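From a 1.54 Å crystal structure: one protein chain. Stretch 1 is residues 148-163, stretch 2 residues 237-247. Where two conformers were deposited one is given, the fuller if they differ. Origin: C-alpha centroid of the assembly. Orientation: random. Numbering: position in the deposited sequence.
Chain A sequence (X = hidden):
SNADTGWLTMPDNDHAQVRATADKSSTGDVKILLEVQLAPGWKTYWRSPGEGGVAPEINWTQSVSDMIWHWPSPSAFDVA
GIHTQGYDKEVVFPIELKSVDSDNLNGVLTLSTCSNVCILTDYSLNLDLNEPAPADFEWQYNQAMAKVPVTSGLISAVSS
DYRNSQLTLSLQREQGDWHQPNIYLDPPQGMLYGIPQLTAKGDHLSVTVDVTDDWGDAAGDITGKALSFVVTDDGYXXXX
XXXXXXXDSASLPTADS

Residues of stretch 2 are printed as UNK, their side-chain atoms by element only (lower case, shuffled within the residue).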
# COMPACT_ATOMS: atom_id res chain seq x y z
N VAL A 148 -5.53 -5.08 5.67
CA VAL A 148 -5.85 -4.24 4.52
C VAL A 148 -7.03 -3.31 4.84
O VAL A 148 -8.04 -3.76 5.41
CB VAL A 148 -6.15 -5.12 3.30
CG1 VAL A 148 -6.57 -4.30 2.06
CG2 VAL A 148 -4.90 -6.00 2.98
N PRO A 149 -6.90 -2.01 4.49
CA PRO A 149 -8.02 -1.11 4.76
C PRO A 149 -9.33 -1.55 4.09
O PRO A 149 -9.30 -2.15 3.02
CB PRO A 149 -7.53 0.21 4.20
CG PRO A 149 -6.03 0.15 4.26
CD PRO A 149 -5.79 -1.29 3.87
N VAL A 150 -10.45 -1.30 4.76
CA VAL A 150 -11.77 -1.62 4.22
C VAL A 150 -12.48 -0.36 3.79
O VAL A 150 -12.05 0.73 4.11
CB VAL A 150 -12.61 -2.40 5.22
CG1 VAL A 150 -11.97 -3.79 5.39
CG2 VAL A 150 -12.76 -1.69 6.49
N THR A 151 -13.56 -0.51 3.03
CA THR A 151 -14.18 0.65 2.38
C THR A 151 -15.43 1.10 3.13
O THR A 151 -16.17 1.95 2.64
CB THR A 151 -14.55 0.33 0.92
OG1 THR A 151 -15.34 -0.86 0.91
CG2 THR A 151 -13.28 0.15 0.08
N SER A 152 -15.67 0.57 4.30
CA SER A 152 -16.74 1.09 5.13
C SER A 152 -16.30 1.13 6.57
O SER A 152 -15.28 0.55 6.95
CB SER A 152 -18.02 0.26 4.99
OG SER A 152 -17.80 -1.05 5.44
N GLY A 153 -17.07 1.87 7.36
CA GLY A 153 -16.82 2.07 8.76
C GLY A 153 -15.88 3.24 9.03
O GLY A 153 -15.32 3.88 8.12
N LEU A 154 -15.71 3.47 10.31
CA LEU A 154 -14.86 4.53 10.89
C LEU A 154 -15.34 5.95 10.59
O LEU A 154 -15.46 6.74 11.53
CB LEU A 154 -13.39 4.40 10.46
CG LEU A 154 -12.44 5.31 11.28
CD1 LEU A 154 -12.55 5.03 12.77
CD2 LEU A 154 -11.03 5.20 10.80
N ILE A 155 -15.55 6.31 9.33
CA ILE A 155 -16.03 7.65 9.02
C ILE A 155 -17.43 7.64 8.46
O ILE A 155 -17.83 6.70 7.76
CB ILE A 155 -15.10 8.38 8.05
CG1 ILE A 155 -15.09 7.70 6.70
CG2 ILE A 155 -13.67 8.50 8.67
CD1 ILE A 155 -14.51 8.53 5.67
N SER A 156 -18.18 8.69 8.77
CA SER A 156 -19.54 8.83 8.27
C SER A 156 -19.73 9.99 7.28
O SER A 156 -20.76 10.07 6.62
CB SER A 156 -20.51 9.01 9.44
OG SER A 156 -20.11 10.05 10.28
N ALA A 157 -18.76 10.89 7.19
CA ALA A 157 -18.80 11.99 6.23
C ALA A 157 -17.40 12.51 5.95
O ALA A 157 -16.54 12.49 6.82
CB ALA A 157 -19.69 13.11 6.71
N VAL A 158 -17.22 12.96 4.71
CA VAL A 158 -15.99 13.57 4.25
C VAL A 158 -16.31 14.80 3.42
O VAL A 158 -17.21 14.75 2.55
CB VAL A 158 -15.17 12.59 3.38
CG1 VAL A 158 -13.90 13.25 2.89
CG2 VAL A 158 -14.88 11.35 4.14
N SER A 159 -15.61 15.89 3.69
CA SER A 159 -15.65 17.04 2.80
C SER A 159 -14.24 17.54 2.62
O SER A 159 -13.31 17.24 3.43
CB SER A 159 -16.55 18.15 3.34
OG SER A 159 -16.13 18.56 4.62
N SER A 160 -14.02 18.25 1.53
CA SER A 160 -12.70 18.77 1.26
C SER A 160 -12.76 20.04 0.44
O SER A 160 -13.76 20.34 -0.24
CB SER A 160 -11.82 17.73 0.55
OG SER A 160 -12.36 17.39 -0.71
N ASP A 161 -11.67 20.78 0.52
CA ASP A 161 -11.54 22.03 -0.18
C ASP A 161 -10.09 22.22 -0.55
O ASP A 161 -9.18 21.77 0.16
CB ASP A 161 -12.04 23.19 0.69
CG ASP A 161 -11.90 24.52 0.00
OD1 ASP A 161 -12.66 24.77 -0.97
OD2 ASP A 161 -11.02 25.31 0.42
N TYR A 162 -9.86 22.89 -1.66
CA TYR A 162 -8.51 23.18 -2.10
C TYR A 162 -8.37 24.61 -2.54
O TYR A 162 -9.14 25.05 -3.39
CB TYR A 162 -8.11 22.28 -3.25
CG TYR A 162 -6.73 22.54 -3.79
CD1 TYR A 162 -5.60 22.08 -3.13
CD2 TYR A 162 -6.57 23.25 -4.97
CE1 TYR A 162 -4.35 22.32 -3.63
CE2 TYR A 162 -5.31 23.49 -5.48
CZ TYR A 162 -4.21 23.02 -4.81
OH TYR A 162 -2.96 23.24 -5.33
N ARG A 163 -7.41 25.32 -1.96
CA ARG A 163 -7.09 26.70 -2.34
C ARG A 163 -5.71 27.05 -1.80
O ARG A 163 -5.24 26.46 -0.81
CB ARG A 163 -8.15 27.67 -1.82
CG ARG A 163 -8.28 27.74 -0.32
CD ARG A 163 -9.33 28.77 0.06
NE ARG A 163 -10.68 28.33 -0.27
CZ ARG A 163 -11.70 29.14 -0.55
NH1 ARG A 163 -11.53 30.46 -0.58
NH2 ARG A 163 -12.89 28.63 -0.83
N UNK A 237 -8.84 0.53 9.98
CA UNK A 237 -8.28 1.20 8.84
C UNK A 237 -9.30 1.29 7.73
O UNK A 237 -9.79 0.27 7.26
o UNK A 237 -6.47 1.08 7.26
c UNK A 237 -7.06 0.44 8.36
N UNK A 238 -9.57 2.52 7.28
CA UNK A 238 -10.60 2.82 6.28
C UNK A 238 -10.01 3.51 5.07
O UNK A 238 -9.35 4.55 5.19
c UNK A 238 -15.45 4.84 4.31
c UNK A 238 -11.67 3.73 6.92
n UNK A 238 -14.30 4.21 4.18
c UNK A 238 -12.65 4.42 5.99
c UNK A 238 -13.62 3.50 5.26
n UNK A 238 -16.11 4.85 5.45
n UNK A 238 -15.95 5.46 3.26
N UNK A 239 -10.28 2.92 3.91
CA UNK A 239 -10.00 3.50 2.61
C UNK A 239 -11.14 4.39 2.18
O UNK A 239 -12.30 3.96 2.17
c UNK A 239 -9.78 2.36 1.61
n UNK A 239 -8.69 4.68 -0.93
c UNK A 239 -8.50 3.61 -0.16
o UNK A 239 -7.40 3.29 0.25
c UNK A 239 -9.74 2.81 0.18
N UNK A 240 -10.82 5.64 1.86
CA UNK A 240 -11.78 6.62 1.38
C UNK A 240 -11.47 6.95 -0.07
O UNK A 240 -10.31 7.21 -0.44
c UNK A 240 -12.68 8.91 1.68
c UNK A 240 -12.02 7.59 3.65
c UNK A 240 -11.71 7.88 2.21
N UNK A 241 -12.52 6.93 -0.89
CA UNK A 241 -12.45 7.35 -2.28
C UNK A 241 -13.50 8.41 -2.53
O UNK A 241 -14.71 8.18 -2.41
o UNK A 241 -10.42 5.47 -3.84
c UNK A 241 -12.64 6.19 -3.24
n UNK A 241 -11.62 4.18 -2.48
c UNK A 241 -11.46 5.23 -3.22
N UNK A 242 -13.01 9.62 -2.79
CA UNK A 242 -13.84 10.77 -2.95
C UNK A 242 -13.23 11.68 -4.00
O UNK A 242 -12.42 11.24 -4.80
o UNK A 242 -15.40 13.39 -1.83
c UNK A 242 -14.01 11.45 -1.61
o UNK A 242 -16.34 11.56 -1.04
c UNK A 242 -15.34 12.19 -1.49
N UNK A 243 -13.66 12.95 -4.02
CA UNK A 243 -13.20 13.92 -5.02
C UNK A 243 -12.78 15.19 -4.31
O UNK A 243 -13.47 15.62 -3.41
o UNK A 243 -14.74 13.01 -6.63
c UNK A 243 -13.87 15.22 -7.10
c UNK A 243 -14.32 14.23 -6.02
N UNK A 244 -11.63 15.75 -4.69
CA UNK A 244 -11.15 17.01 -4.10
C UNK A 244 -12.11 18.12 -4.39
O UNK A 244 -12.37 18.44 -5.55
c UNK A 244 -8.79 16.26 -4.24
c UNK A 244 -9.29 18.69 -4.06
c UNK A 244 -9.77 17.37 -4.62
c UNK A 244 -7.35 16.45 -4.67
N UNK A 245 -12.64 18.70 -3.33
CA UNK A 245 -13.55 19.83 -3.49
C UNK A 245 -14.98 19.45 -3.19
O UNK A 245 -15.84 20.30 -3.02
N UNK A 246 -15.24 18.16 -3.16
CA UNK A 246 -16.58 17.69 -2.84
C UNK A 246 -16.95 18.03 -1.40
O UNK A 246 -16.25 17.64 -0.45
o UNK A 246 -20.02 16.26 -3.99
n UNK A 246 -18.46 15.16 -5.18
c UNK A 246 -18.05 15.62 -2.85
c UNK A 246 -16.67 16.19 -3.07
c UNK A 246 -18.92 15.71 -4.06
N UNK A 247 -18.07 18.73 -1.25
CA UNK A 247 -18.53 19.19 0.05
C UNK A 247 -18.12 20.62 0.34
O UNK A 247 -16.92 20.94 0.40
O HOH W 1 -18.50 6.48 4.37
O HOH W 2 -14.33 15.61 -0.45

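Position 237 carries one carbon and then one oxygen. The oxygen of 237 lies 3.2 Å from CG of Pro 149. Backbone O of 237 accepts a hydrogen bond from N of Val 150 at 3.0 Å. A two-atom side chain ending in oxygen is serine, so this is Ser 237.

Position 238 has three carbons, a nitrogen, and a carbon carrying two more nitrogens. One end nitrogen of 238 lies 2.9 Å from O of Gly 153. CG1 of Ile 155 covers one face of the planar end; CA of Ser 152 and O of Thr 151 lie over the opposite face. This is Arg 238. Its CA-to-CB bond points away from stretch 1, but its end comes back. The short approach is a hydrogen bond from NH1, near the guanidinium plane. NE of Arg 238 donates to O of position 239 at 2.8 Å. NH2 of Arg 238 donates to water 1.

Position 239 has three carbons, the third bearing one oxygen and one nitrogen. CB of 239 is 4.0 Å from CB of Pro 149. Backbone N of 239 donates to O of Val 150 at 2.8 Å. The length and the amide end give Gln 239. Its amide leads away and is bonded elsewhere in the structure.

Position 240 has three carbons, forked at the first. One outer carbon of 240 lies 3.3 Å from CD1 of Ile 155, the other 4.1 Å from CG2 of Val 158. This is Val 240.

Position 241 has two carbons, the second bearing one oxygen and one nitrogen. It makes no close contact with stretch 1. This short, exposed amide is Asn 241.

Position 242 has two carbons, the second carrying two oxygens. The carboxylate gives Asp 242. OD2 of Asp 242 accepts from backbone N of position 243 at 2.8 Å.

Position 243 has one carbon bearing an oxygen and a carbon. This is Thr 243, which opens a type II turn.

Position 244 has four carbons, forked at the first, one arm two carbons long. The short arm of 244 packs on CB of Tyr 162 at 3.9 Å. This is Ile 244.

Position 245 has no side-chain atoms. Backbone N of 245 donates to OG of Ser 160 at 2.9 Å. This is Gly 245.

Position 246 has three carbons, the third with one oxygen and one nitrogen. The side chain leads away, but backbone O of 246 accepts from N of Ser 160 at 3.0 Å. This is Gln 246.

Position 247 also lacks a side chain. A CB here would clash with CB of Ser 159. This is Gly 247.

Backbone bonds hold both ends of the contact. N and O of Val 150 bond to O of Ser 237 and N of Gln 239, a single bridge around Arg 238, whose side chain reaches the loop. Val 240 packs between the ends against Ile 155 and Val 158, and Ile 244 packs on Tyr 162 beside the turn. Ser 160 holds the turn, and water 2 links its OG to Asp 242 OD2 and Gln 246 O.

Stretch 2, residues 237-247: SRQVNDTIGQG
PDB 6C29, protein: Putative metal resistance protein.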